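Local coordinates for protein esterase (Capnocytophaga ochracea, PDB 4W9R) that is of unknown function but probably hydrolyses esters, as a putative esterase of the alpha/beta-hydrolase superfamily, at residues V51-Y56 / Q223-A228; T286-N289 / D293-S296; L15-K20 / E73-D78. All coordinates share one frame; numbering follows the deposited sequence. Where two conformers were deposited one is given.

Overall arrangement
Two of the three contacts lie in the putative esterase part, built on a mixed sheet, and the third in the helical C-terminal part. Interaction 3 joins strand 17-24 to the loop and short helix that follow strand 67-71, its sheet neighbour. Interaction 1, whose centre is about 26 Å away, pairs helices 43-59 and 217-232 beside that sheet. The segments of these two contacts alternate along the chain; interaction 3 stays within its first part, while interaction 1 brings an early helix to a much later one. Interaction 2 comes after both and joins consecutive helices 278-290 and 294-306, a local helix-to-helix junction; its centre lies about 37 Å from that of interaction 1 and 58 Å from that of interaction 3.

Interaction 1. Residues V51-Y56 / Q223-A228; sequences VSMVRY and QGIAQA
Met53, deposited as selenomethionine, reaches from helix 43-59 to Ile225 and Ala226 on helix 217-232 and by itself supplies one side of this contact. Its CA-CB bond already points toward the partner helix. CG stands beside the backbone N (chi1 -71°), and the chain runs on extended, so that CB and CG span the interval between the helices and bring the selenium to the neighbouring backbone. The SE atom does the touching. It lies 3.8 Å from Ile225 CG2 and 4.0 Å from Ile225 CB, which places it against the branch point of the isoleucine rather than the end of its longer arm. At the same time SE sits 3.8 Å from Ala226 N and 4.0 Å from Ala226 CB, so the large, polarisable atom nestles where two successive residues of the helix meet. Beyond it, CE runs on past the partner segment and comes no nearer to it than SE does. The Met53 and Ile225 side chains cross at about a right angle, and no hydrogen bond links the two segments: the side chains meet through apolar atoms alone, in a buried and small contact with 122 Å² covered in all. The small side chain of Ala226 is consistent with the close approach of the helices here, Met53 CA and Ala226 CA being 7.0 Å apart. Leu229, one turn further along helix 217-232, also touches Met53, and Ile225 packs on Leu147 of strand 143-149 beneath. Met53 meets Met53 of the second subunit, while Ser52 and Gln223 likewise face their own counterparts there. Two helices packed side by side on one face of a mostly parallel sheet are characteristic of the alpha/beta-hydrolase fold, and in this protein the same pair also forms part of the dimer interface.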
ATOM      1  N   VAL B  51       9.140  -1.802   0.786  1.00 20.81           N
ATOM      2  CA  VAL B  51       9.647  -3.099   1.220  1.00 25.79           C
ATOM      3  C   VAL B  51       8.510  -4.072   1.532  1.00 26.36           C
ATOM      4  O   VAL B  51       8.557  -5.236   1.141  1.00 30.22           O
ATOM      5  CB  VAL B  51      10.557  -2.962   2.459  1.00 23.93           C
ATOM      6  CG1 VAL B  51      10.928  -4.331   3.009  1.00 18.17           C
ATOM      7  CG2 VAL B  51      11.807  -2.175   2.107  1.00 32.19           C
ATOM      8  N   SER B  52       7.481  -3.595   2.223  1.00 26.87           N
ATOM      9  CA  SER B  52       6.369  -4.462   2.596  1.00 24.64           C
ATOM     10  C   SER B  52       5.586  -4.933   1.371  1.00 30.54           C
ATOM     11  O   SER B  52       5.086  -6.057   1.344  1.00 41.00           O
ATOM     12  CB  SER B  52       5.431  -3.750   3.572  1.00 15.44           C
ATOM     13  OG  SER B  52       4.757  -2.677   2.939  1.00 40.81           O
HETATM   14  N   MSE B  53       5.482  -4.076   0.359  1.00 24.08           N
HETATM   15  CA  MSE B  53       4.707  -4.416  -0.829  1.00 27.68           C
HETATM   16  C   MSE B  53       5.460  -5.337  -1.795  1.00 32.55           C
HETATM   17  O   MSE B  53       4.836  -6.126  -2.502  1.00 44.09           O
HETATM   18  CB  MSE B  53       4.254  -3.144  -1.554  1.00 16.35           C
HETATM   19  CG  MSE B  53       3.176  -2.364  -0.801  1.00 28.13           C
HETATM   20 SE   MSE B  53       2.450  -0.835  -1.780  1.00 59.34          SE
HETATM   21  CE  MSE B  53       1.693   0.169  -0.288  1.00 60.16           C
ATOM     22  N   VAL B  54       6.788  -5.257  -1.825  1.00 29.06           N
ATOM     23  CA  VAL B  54       7.548  -6.158  -2.693  1.00 30.22           C
ATOM     24  C   VAL B  54       7.615  -7.551  -2.069  1.00 32.30           C
ATOM     25  O   VAL B  54       7.718  -8.550  -2.779  1.00 40.34           O
ATOM     26  CB  VAL B  54       8.983  -5.642  -2.986  1.00 22.98           C
ATOM     27  CG1 VAL B  54       8.932  -4.294  -3.697  1.00 18.57           C
ATOM     28  CG2 VAL B  54       9.810  -5.553  -1.717  1.00 30.23           C
ATOM     29  N   ARG B  55       7.542  -7.614  -0.743  1.00 27.23           N
ATOM     30  CA  ARG B  55       7.460  -8.892  -0.045  1.00 33.39           C
ATOM     31  C   ARG B  55       6.077  -9.496  -0.241  1.00 40.64           C
ATOM     32  O   ARG B  55       5.926 -10.706  -0.402  1.00 42.79           O
ATOM     33  CB  ARG B  55       7.754  -8.720   1.445  1.00 28.75           C
ATOM     34  CG  ARG B  55       9.183  -8.325   1.753  1.00 34.19           C
ATOM     35  CD  ARG B  55       9.375  -8.046   3.236  1.00 44.17           C
ATOM     36  NE  ARG B  55       8.919  -9.159   4.065  1.00 55.00           N
ATOM     37  CZ  ARG B  55       9.669 -10.208   4.384  1.00 68.37           C
ATOM     38  NH1 ARG B  55      10.916 -10.293   3.944  1.00 60.60           N
ATOM     39  NH2 ARG B  55       9.170 -11.173   5.145  1.00 82.66           N
ATOM     40  N   TYR B  56       5.072  -8.627  -0.223  1.00 28.01           N
ATOM     41  CA  TYR B  56       3.685  -9.006  -0.446  1.00 29.09           C
ATOM     42  C   TYR B  56       3.512  -9.666  -1.811  1.00 32.61           C
ATOM     43  O   TYR B  56       3.000 -10.780  -1.913  1.00 36.00           O
ATOM     44  CB  TYR B  56       2.796  -7.767  -0.318  1.00 30.96           C
ATOM     45  CG  TYR B  56       1.340  -7.947  -0.686  1.00 22.91           C
ATOM     46  CD1 TYR B  56       0.410  -8.367   0.257  1.00 25.73           C
ATOM     47  CD2 TYR B  56       0.888  -7.654  -1.966  1.00 25.22           C
ATOM     48  CE1 TYR B  56      -0.924  -8.511  -0.073  1.00 24.35           C
ATOM     49  CE2 TYR B  56      -0.442  -7.798  -2.305  1.00 25.15           C
ATOM     50  CZ  TYR B  56      -1.343  -8.224  -1.356  1.00 33.25           C
ATOM     51  OH  TYR B  56      -2.666  -8.365  -1.697  1.00 35.31           O
ATOM     52  N   GLN B 223      -1.003   4.013  -3.185  1.00 27.38           N
ATOM     53  CA  GLN B 223      -1.651   3.312  -4.283  1.00 34.11           C
ATOM     54  C   GLN B 223      -0.777   3.346  -5.532  1.00 30.96           C
ATOM     55  O   GLN B 223      -0.832   2.440  -6.361  1.00 38.68           O
ATOM     56  CB  GLN B 223      -3.023   3.920  -4.571  1.00 30.22           C
ATOM     57  CG  GLN B 223      -3.987   3.838  -3.397  1.00 33.08           C
ATOM     58  CD  GLN B 223      -5.327   4.476  -3.699  1.00 35.17           C
ATOM     59  OE1 GLN B 223      -6.034   4.058  -4.617  1.00 42.29           O
ATOM     60  NE2 GLN B 223      -5.681   5.499  -2.930  1.00 30.82           N
ATOM     61  N   GLY B 224       0.032   4.394  -5.652  1.00 24.05           N
ATOM     62  CA  GLY B 224       0.946   4.529  -6.770  1.00 23.95           C
ATOM     63  C   GLY B 224       2.008   3.447  -6.766  1.00 30.31           C
ATOM     64  O   GLY B 224       2.319   2.868  -7.807  1.00 33.08           O
ATOM     65  N   ILE B 225       2.562   3.175  -5.589  1.00 27.35           N
ATOM     66  CA  ILE B 225       3.556   2.119  -5.432  1.00 23.28           C
ATOM     67  C   ILE B 225       2.962   0.761  -5.777  1.00 27.86           C
ATOM     68  O   ILE B 225       3.576  -0.035  -6.488  1.00 38.13           O
ATOM     69  CB  ILE B 225       4.111   2.074  -3.997  1.00 22.21           C
ATOM     70  CG1 ILE B 225       4.739   3.417  -3.627  1.00 16.43           C
ATOM     71  CG2 ILE B 225       5.128   0.952  -3.848  1.00 19.35           C
ATOM     72  CD1 ILE B 225       5.228   3.490  -2.200  1.00 18.94           C
ATOM     73  N   ALA B 226       1.758   0.506  -5.272  1.00 30.12           N
ATOM     74  CA  ALA B 226       1.076  -0.761  -5.506  1.00 35.95           C
ATOM     75  C   ALA B 226       0.838  -0.999  -6.993  1.00 35.00           C
ATOM     76  O   ALA B 226       1.094  -2.088  -7.506  1.00 35.43           O
ATOM     77  CB  ALA B 226      -0.240  -0.797  -4.748  1.00 14.45           C
ATOM     78  N   GLN B 227       0.358   0.031  -7.684  1.00 27.63           N
ATOM     79  CA  GLN B 227       0.092  -0.064  -9.113  1.00 26.47           C
ATOM     80  C   GLN B 227       1.375  -0.215  -9.923  1.00 34.25           C
ATOM     81  O   GLN B 227       1.452  -1.054 -10.820  1.00 33.93           O
ATOM     82  CB  GLN B 227      -0.683   1.163  -9.594  1.00 18.71           C
ATOM     83  CG  GLN B 227      -2.116   1.225  -9.094  1.00 17.50           C
ATOM     84  CD  GLN B 227      -2.888   2.390  -9.679  1.00 32.07           C
ATOM     85  OE1 GLN B 227      -2.374   3.136 -10.515  1.00 34.33           O
ATOM     86  NE2 GLN B 227      -4.132   2.550  -9.244  1.00 34.11           N
ATOM     87  N   ALA B 228       2.378   0.598  -9.600  1.00 32.97           N
ATOM     88  CA  ALA B 228       3.631   0.611 -10.349  1.00 23.05           C
ATOM     89  C   ALA B 228       4.328  -0.744 -10.302  1.00 22.00           C
ATOM     90  O   ALA B 228       4.740  -1.274 -11.333  1.00 33.12           O
ATOM     91  CB  ALA B 228       4.551   1.698  -9.822  1.00 21.23           C
TER

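Interaction 2. Residues T286-N289 / D293-S296; sequences TAIN and DWES
Ile288, near the end of helix 278-290, and Asp293, at the start of helix 294-306, come within 5.4 Å of each other at their CA atoms. Across the short turn Asp293 N donates to Ile288 O over 3.1 Å, the one hydrogen bond between the segments. Asp293 then serves as N-cap: its OD1 accepts a weak capping bond from Glu295 N, and its OD2 accepts a separate hydrogen bond from Ser296 OG, met on the syn side, 33° out of the carboxylate plane. Beneath this polar frame Ile288 sends its longer branch to Ser296, with CD1 3.7 Å from Ser296 CB. The shorter branch stands opposite the backbone N, and its CG2 lies 4.2 Å from Trp294 CE3. Asn289 meets the indole at its edge, OD1 lying in the ring plane 3.4 Å from Trp294 CZ3, while the amide and ring planes are turned 49° apart. Leu297, Leu300 and Ile255 add further hydrocarbon around Ile288. Were Ile288 replaced by an alanine, both branches would be gone, and the Ser296 methylene and the Trp294 ring would probably lose their aliphatic neighbour, opening a gap under the turn. The chemistry is divided: backbone and carboxylate bonds satisfy polar groups at the turn and the start of the second helix, while Ile288 packs hydrocarbon between the two helices.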
ATOM      1  N   THR B 286      -1.735 -28.910 -21.107  1.00 38.36           N
ATOM      2  CA  THR B 286      -3.168 -29.065 -21.334  1.00 35.62           C
ATOM      3  C   THR B 286      -3.579 -28.459 -22.674  1.00 38.83           C
ATOM      4  O   THR B 286      -4.388 -29.034 -23.405  1.00 40.00           O
ATOM      5  CB  THR B 286      -3.990 -28.415 -20.201  1.00 33.29           C
ATOM      6  OG1 THR B 286      -3.617 -28.995 -18.946  1.00 42.44           O
ATOM      7  CG2 THR B 286      -5.478 -28.627 -20.424  1.00 31.06           C
ATOM      8  N   ALA B 287      -3.013 -27.299 -22.992  1.00 32.34           N
ATOM      9  CA  ALA B 287      -3.298 -26.622 -24.252  1.00 32.52           C
ATOM     10  C   ALA B 287      -2.760 -27.428 -25.428  1.00 45.07           C
ATOM     11  O   ALA B 287      -3.371 -27.477 -26.496  1.00 48.65           O
ATOM     12  CB  ALA B 287      -2.702 -25.224 -24.250  1.00 41.86           C
ATOM     13  N   ILE B 288      -1.606 -28.053 -25.218  1.00 44.95           N
ATOM     14  CA  ILE B 288      -0.989 -28.910 -26.221  1.00 35.06           C
ATOM     15  C   ILE B 288      -1.912 -30.067 -26.591  1.00 40.89           C
ATOM     16  O   ILE B 288      -2.093 -30.380 -27.770  1.00 44.72           O
ATOM     17  CB  ILE B 288       0.367 -29.452 -25.721  1.00 34.07           C
ATOM     18  CG1 ILE B 288       1.457 -28.394 -25.901  1.00 29.18           C
ATOM     19  CG2 ILE B 288       0.752 -30.729 -26.449  1.00 35.96           C
ATOM     20  CD1 ILE B 288       2.777 -28.759 -25.261  1.00 28.74           C
ATOM     21  N   ASN B 289      -2.513 -30.685 -25.579  1.00 34.39           N
ATOM     22  CA  ASN B 289      -3.394 -31.828 -25.792  1.00 41.19           C
ATOM     23  C   ASN B 289      -4.706 -31.458 -26.476  1.00 50.51           C
ATOM     24  O   ASN B 289      -5.235 -32.234 -27.271  1.00 61.31           O
ATOM     25  CB  ASN B 289      -3.690 -32.520 -24.461  1.00 34.34           C
ATOM     26  CG  ASN B 289      -2.470 -33.202 -23.879  1.00 40.63           C
ATOM     27  OD1 ASN B 289      -1.520 -33.521 -24.596  1.00 51.22           O
ATOM     28  ND2 ASN B 289      -2.491 -33.439 -22.573  1.00 36.58           N
ATOM     29  N   ASP B 293      -1.316 -30.532 -30.791  1.00 54.40           N
ATOM     30  CA  ASP B 293      -0.053 -30.140 -31.394  1.00 59.88           C
ATOM     31  C   ASP B 293       1.069 -30.845 -30.648  1.00 58.76           C
ATOM     32  O   ASP B 293       1.408 -30.481 -29.525  1.00 62.42           O
ATOM     33  CB  ASP B 293       0.112 -28.618 -31.334  1.00 60.92           C
ATOM     34  CG  ASP B 293       1.531 -28.167 -31.607  1.00 67.06           C
ATOM     35  OD1 ASP B 293       2.208 -28.783 -32.457  1.00 90.33           O
ATOM     36  OD2 ASP B 293       1.964 -27.184 -30.969  1.00 39.87           O
ATOM     37  N   TRP B 294       1.672 -31.831 -31.302  1.00 50.84           N
ATOM     38  CA  TRP B 294       2.616 -32.706 -30.622  1.00 46.13           C
ATOM     39  C   TRP B 294       4.059 -32.253 -30.761  1.00 43.99           C
ATOM     40  O   TRP B 294       4.941 -32.767 -30.080  1.00 54.81           O
ATOM     41  CB  TRP B 294       2.467 -34.139 -31.135  1.00 44.83           C
ATOM     42  CG  TRP B 294       1.050 -34.632 -31.115  1.00 44.32           C
ATOM     43  CD1 TRP B 294       0.336 -35.111 -32.174  1.00 39.30           C
ATOM     44  CD2 TRP B 294       0.169 -34.680 -29.984  1.00 41.80           C
ATOM     45  NE1 TRP B 294      -0.930 -35.462 -31.774  1.00 35.17           N
ATOM     46  CE2 TRP B 294      -1.059 -35.206 -30.433  1.00 39.63           C
ATOM     47  CE3 TRP B 294       0.299 -34.333 -28.635  1.00 40.88           C
ATOM     48  CZ2 TRP B 294      -2.147 -35.394 -29.584  1.00 39.13           C
ATOM     49  CZ3 TRP B 294      -0.784 -34.520 -27.794  1.00 43.64           C
ATOM     50  CH2 TRP B 294      -1.990 -35.046 -28.271  1.00 40.04           C
ATOM     51  N   GLU B 295       4.300 -31.276 -31.625  1.00 42.34           N
ATOM     52  CA  GLU B 295       5.657 -30.793 -31.817  1.00 47.92           C
ATOM     53  C   GLU B 295       6.050 -29.951 -30.610  1.00 50.72           C
ATOM     54  O   GLU B 295       7.217 -29.905 -30.221  1.00 47.25           O
ATOM     55  CB  GLU B 295       5.778 -29.995 -33.115  1.00 57.77           C
ATOM     56  CG  GLU B 295       7.168 -30.034 -33.737  1.00 77.54           C
ATOM     57  CD  GLU B 295       7.604 -31.442 -34.118  1.00 86.12           C
ATOM     58  OE1 GLU B 295       6.732 -32.282 -34.430  1.00 77.59           O
ATOM     59  OE2 GLU B 295       8.824 -31.711 -34.102  1.00 90.86           O
ATOM     60  N   SER B 296       5.056 -29.302 -30.013  1.00 45.86           N
ATOM     61  CA  SER B 296       5.263 -28.521 -28.802  1.00 44.01           C
ATOM     62  C   SER B 296       5.556 -29.431 -27.616  1.00 44.56           C
ATOM     63  O   SER B 296       6.311 -29.068 -26.716  1.00 46.57           O
ATOM     64  CB  SER B 296       4.040 -27.647 -28.507  1.00 43.09           C
ATOM     65  OG  SER B 296       3.900 -26.616 -29.467  1.00 45.77           O
TER

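Interaction 3. Residues L15-K20 / E73-D78; sequences LNRKQK and EPKQED
Arg17 and Asp78 approach from opposite directions and meet in a salt bridge at a single carboxylate oxygen. Arg17 NH2 lies 2.6 Å from Asp78 OD2, whereas Arg17 NH1 makes a weak bond to the same oxygen at 3.3 Å. The guanidinium and carboxylate planes are 26° apart, and NH2 arrives from above the carboxylate plane rather than within it. On the other face of that plane Lys75 N donates to Asp78 OD2 at 3.2 Å, so the oxygen is gripped by a side chain and a backbone amide together. Alongside, Lys75 CE passes 4.1 Å from Arg17 NH1, placing aliphatic carbon next to the charged group.

The next shell fixes the arginine. Gln19 OE1 takes two bonds side-on from it, one from Arg17 NE and one from Arg17 NH2, each 3.1 Å long and almost exactly in the guanidinium plane; this pair would resist rotation of the group. Leu15 CD1 covers one face, 3.7 Å above the plane and toward its rim. Gln19 is steadied in turn, its NE2 donating to Lys20 O. Arg17 CG sits between the backbone N and the carbonyl carbon (chi1 69°), and from there the chain runs straight to NE, carrying the guanidinium across to Asp78.

Farther out, Leu15 packs on Phe98 and Pro74 on Phe95, both of helix 91-110, while Lys20 makes a cation-pi contact with Tyr72 and pairs with it through the backbone. Asn16 and Arg17 both face Ser12, forming a G1 beta bulge. The arrangement is that of a bulged beta hairpin, strands 5-12 and 17-24 at the edge of an alpha/beta-hydrolase sheet, bridged by charge to Asp78 of the short helix that follows neighbouring strand 67-71.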
ATOM      1  N   LEU B  15      28.854  14.019  -2.322  1.00 43.53           N
ATOM      2  CA  LEU B  15      28.069  14.679  -1.283  1.00 42.30           C
ATOM      3  C   LEU B  15      28.954  15.245  -0.178  1.00 46.00           C
ATOM      4  O   LEU B  15      28.531  16.123   0.574  1.00 45.73           O
ATOM      5  CB  LEU B  15      27.049  13.709  -0.687  1.00 39.68           C
ATOM      6  CG  LEU B  15      25.891  13.323  -1.605  1.00 40.38           C
ATOM      7  CD1 LEU B  15      24.953  12.352  -0.906  1.00 42.72           C
ATOM      8  CD2 LEU B  15      25.146  14.570  -2.048  1.00 35.02           C
ATOM      9  N   ASN B  16      30.179  14.731  -0.091  1.00 44.98           N
ATOM     10  CA  ASN B  16      31.134  15.142   0.936  1.00 50.53           C
ATOM     11  C   ASN B  16      30.581  14.983   2.350  1.00 50.08           C
ATOM     12  O   ASN B  16      30.836  15.811   3.224  1.00 49.26           O
ATOM     13  CB  ASN B  16      31.572  16.588   0.709  1.00 57.66           C
ATOM     14  CG  ASN B  16      33.063  16.715   0.499  1.00 67.80           C
ATOM     15  OD1 ASN B  16      33.846  15.934   1.041  1.00 79.88           O
ATOM     16  ND2 ASN B  16      33.467  17.701  -0.293  1.00 63.42           N
ATOM     17  N   ARG B  17      29.816  13.917   2.562  1.00 40.45           N
ATOM     18  CA  ARG B  17      29.236  13.628   3.867  1.00 38.18           C
ATOM     19  C   ARG B  17      28.916  12.145   4.000  1.00 37.77           C
ATOM     20  O   ARG B  17      28.876  11.420   3.005  1.00 40.09           O
ATOM     21  CB  ARG B  17      27.971  14.456   4.097  1.00 50.62           C
ATOM     22  CG  ARG B  17      26.795  14.058   3.220  1.00 48.60           C
ATOM     23  CD  ARG B  17      25.505  14.688   3.720  1.00 52.18           C
ATOM     24  NE  ARG B  17      24.352  14.289   2.918  1.00 56.58           N
ATOM     25  CZ  ARG B  17      23.795  15.049   1.981  1.00 50.13           C
ATOM     26  NH1 ARG B  17      24.280  16.258   1.728  1.00 41.42           N
ATOM     27  NH2 ARG B  17      22.749  14.602   1.299  1.00 45.94           N
ATOM     28  N   LYS B  18      28.699  11.694   5.230  1.00 41.19           N
ATOM     29  CA  LYS B  18      28.243  10.330   5.453  1.00 45.25           C
ATOM     30  C   LYS B  18      26.727  10.295   5.317  1.00 46.58           C
ATOM     31  O   LYS B  18      26.010  10.947   6.076  1.00 54.45           O
ATOM     32  CB  LYS B  18      28.666   9.824   6.833  1.00 50.20           C
ATOM     33  CG  LYS B  18      30.168   9.685   7.027  1.00 43.51           C
ATOM     34  CD  LYS B  18      30.498   9.332   8.469  1.00 52.76           C
ATOM     35  CE  LYS B  18      31.983   9.070   8.661  1.00 68.90           C
ATOM     36  NZ  LYS B  18      32.434   7.858   7.922  1.00 72.91           N
ATOM     37  N   GLN B  19      26.243   9.529   4.346  1.00 41.54           N
ATOM     38  CA  GLN B  19      24.819   9.502   4.044  1.00 34.79           C
ATOM     39  C   GLN B  19      24.159   8.249   4.597  1.00 38.79           C
ATOM     40  O   GLN B  19      24.576   7.132   4.290  1.00 39.73           O
ATOM     41  CB  GLN B  19      24.593   9.588   2.533  1.00 27.58           C
ATOM     42  CG  GLN B  19      23.137   9.467   2.118  1.00 29.05           C
ATOM     43  CD  GLN B  19      22.277  10.574   2.695  1.00 32.87           C
ATOM     44  OE1 GLN B  19      22.630  11.752   2.622  1.00 41.25           O
ATOM     45  NE2 GLN B  19      21.144  10.200   3.277  1.00 29.05           N
ATOM     46  N   LYS B  20      23.125   8.435   5.411  1.00 28.91           N
ATOM     47  CA  LYS B  20      22.391   7.302   5.954  1.00 27.28           C
ATOM     48  C   LYS B  20      21.593   6.611   4.857  1.00 31.84           C
ATOM     49  O   LYS B  20      20.811   7.242   4.146  1.00 35.21           O
ATOM     50  CB  LYS B  20      21.459   7.740   7.085  1.00 27.61           C
ATOM     51  CG  LYS B  20      20.652   6.596   7.686  1.00 39.23           C
ATOM     52  CD  LYS B  20      19.690   7.085   8.759  1.00 52.62           C
ATOM     53  CE  LYS B  20      18.838   5.941   9.293  1.00 59.68           C
ATOM     54  NZ  LYS B  20      17.864   6.399  10.323  1.00 67.00           N
ATOM     55  N   GLU B  73      16.349  10.700   4.395  1.00 29.35           N
ATOM     56  CA  GLU B  73      16.329  12.141   4.641  1.00 30.59           C
ATOM     57  C   GLU B  73      17.393  12.934   3.888  1.00 36.49           C
ATOM     58  O   GLU B  73      18.308  13.486   4.499  1.00 34.60           O
ATOM     59  CB  GLU B  73      16.464  12.412   6.142  1.00 26.82           C
ATOM     60  CG  GLU B  73      15.234  12.021   6.948  1.00 44.31           C
ATOM     61  CD  GLU B  73      15.361  12.364   8.419  1.00 63.21           C
ATOM     62  OE1 GLU B  73      16.458  12.170   8.984  1.00 73.60           O
ATOM     63  OE2 GLU B  73      14.365  12.832   9.010  1.00 70.61           O
ATOM     64  N   PRO B  74      17.276  12.999   2.554  1.00 45.03           N
ATOM     65  CA  PRO B  74      18.157  13.903   1.815  1.00 36.40           C
ATOM     66  C   PRO B  74      17.732  15.348   2.049  1.00 35.94           C
ATOM     67  O   PRO B  74      16.555  15.596   2.309  1.00 39.42           O
ATOM     68  CB  PRO B  74      17.948  13.486   0.359  1.00 39.82           C
ATOM     69  CG  PRO B  74      16.559  12.937   0.331  1.00 36.93           C
ATOM     70  CD  PRO B  74      16.344  12.278   1.666  1.00 40.42           C
ATOM     71  N   LYS B  75      18.672  16.283   1.973  1.00 34.01           N
ATOM     72  CA  LYS B  75      18.352  17.691   2.173  1.00 23.54           C
ATOM     73  C   LYS B  75      17.497  18.217   1.024  1.00 27.73           C
ATOM     74  O   LYS B  75      17.503  17.653  -0.071  1.00 38.42           O
ATOM     75  CB  LYS B  75      19.630  18.517   2.311  1.00 26.27           C
ATOM     76  CG  LYS B  75      20.515  18.095   3.473  1.00 35.25           C
ATOM     77  CD  LYS B  75      21.780  18.936   3.534  1.00 66.50           C
ATOM     78  CE  LYS B  75      22.659  18.531   4.707  1.00 79.55           C
ATOM     79  NZ  LYS B  75      21.955  18.696   6.008  1.00 87.09           N
ATOM     80  N   GLN B  76      16.759  19.292   1.280  1.00 25.32           N
ATOM     81  CA  GLN B  76      15.874  19.869   0.275  1.00 26.54           C
ATOM     82  C   GLN B  76      16.640  20.327  -0.964  1.00 33.32           C
ATOM     83  O   GLN B  76      16.178  20.149  -2.091  1.00 36.02           O
ATOM     84  CB  GLN B  76      15.090  21.041   0.866  1.00 26.42           C
ATOM     85  CG  GLN B  76      14.146  21.707  -0.116  1.00 30.50           C
ATOM     86  CD  GLN B  76      13.372  22.850   0.506  1.00 41.79           C
ATOM     87  OE1 GLN B  76      13.369  23.023   1.725  1.00 47.28           O
ATOM     88  NE2 GLN B  76      12.710  23.640  -0.332  1.00 40.23           N
ATOM     89  N   GLU B  77      17.813  20.915  -0.753  0.61 25.25           N
ATOM     90  CA  GLU B  77      18.633  21.394  -1.861  0.61 26.46           C
ATOM     91  C   GLU B  77      19.209  20.240  -2.674  0.61 32.47           C
ATOM     92  O   GLU B  77      19.626  20.424  -3.818  0.61 37.80           O
ATOM     93  CB  GLU B  77      19.763  22.289  -1.348  0.61 28.73           C
ATOM     94  CG  GLU B  77      19.311  23.665  -0.881  0.61 27.33           C
ATOM     95  CD  GLU B  77      20.463  24.513  -0.375  0.61 40.05           C
ATOM     96  OE1 GLU B  77      21.465  23.936   0.099  0.61 56.06           O
ATOM     97  OE2 GLU B  77      20.370  25.755  -0.454  0.61 29.31           O
ATOM     98  N   ASP B  78      19.233  19.050  -2.082  1.00 27.83           N
ATOM     99  CA  ASP B  78      19.745  17.869  -2.769  1.00 26.12           C
ATOM    100  C   ASP B  78      18.769  17.348  -3.819  1.00 30.45           C
ATOM    101  O   ASP B  78      19.173  16.955  -4.910  1.00 40.53           O
ATOM    102  CB  ASP B  78      20.060  16.751  -1.768  1.00 28.25           C
ATOM    103  CG  ASP B  78      21.266  17.060  -0.902  1.00 47.47           C
ATOM    104  OD1 ASP B  78      22.117  17.873  -1.323  1.00 64.19           O
ATOM    105  OD2 ASP B  78      21.367  16.479   0.200  1.00 41.79           O
TER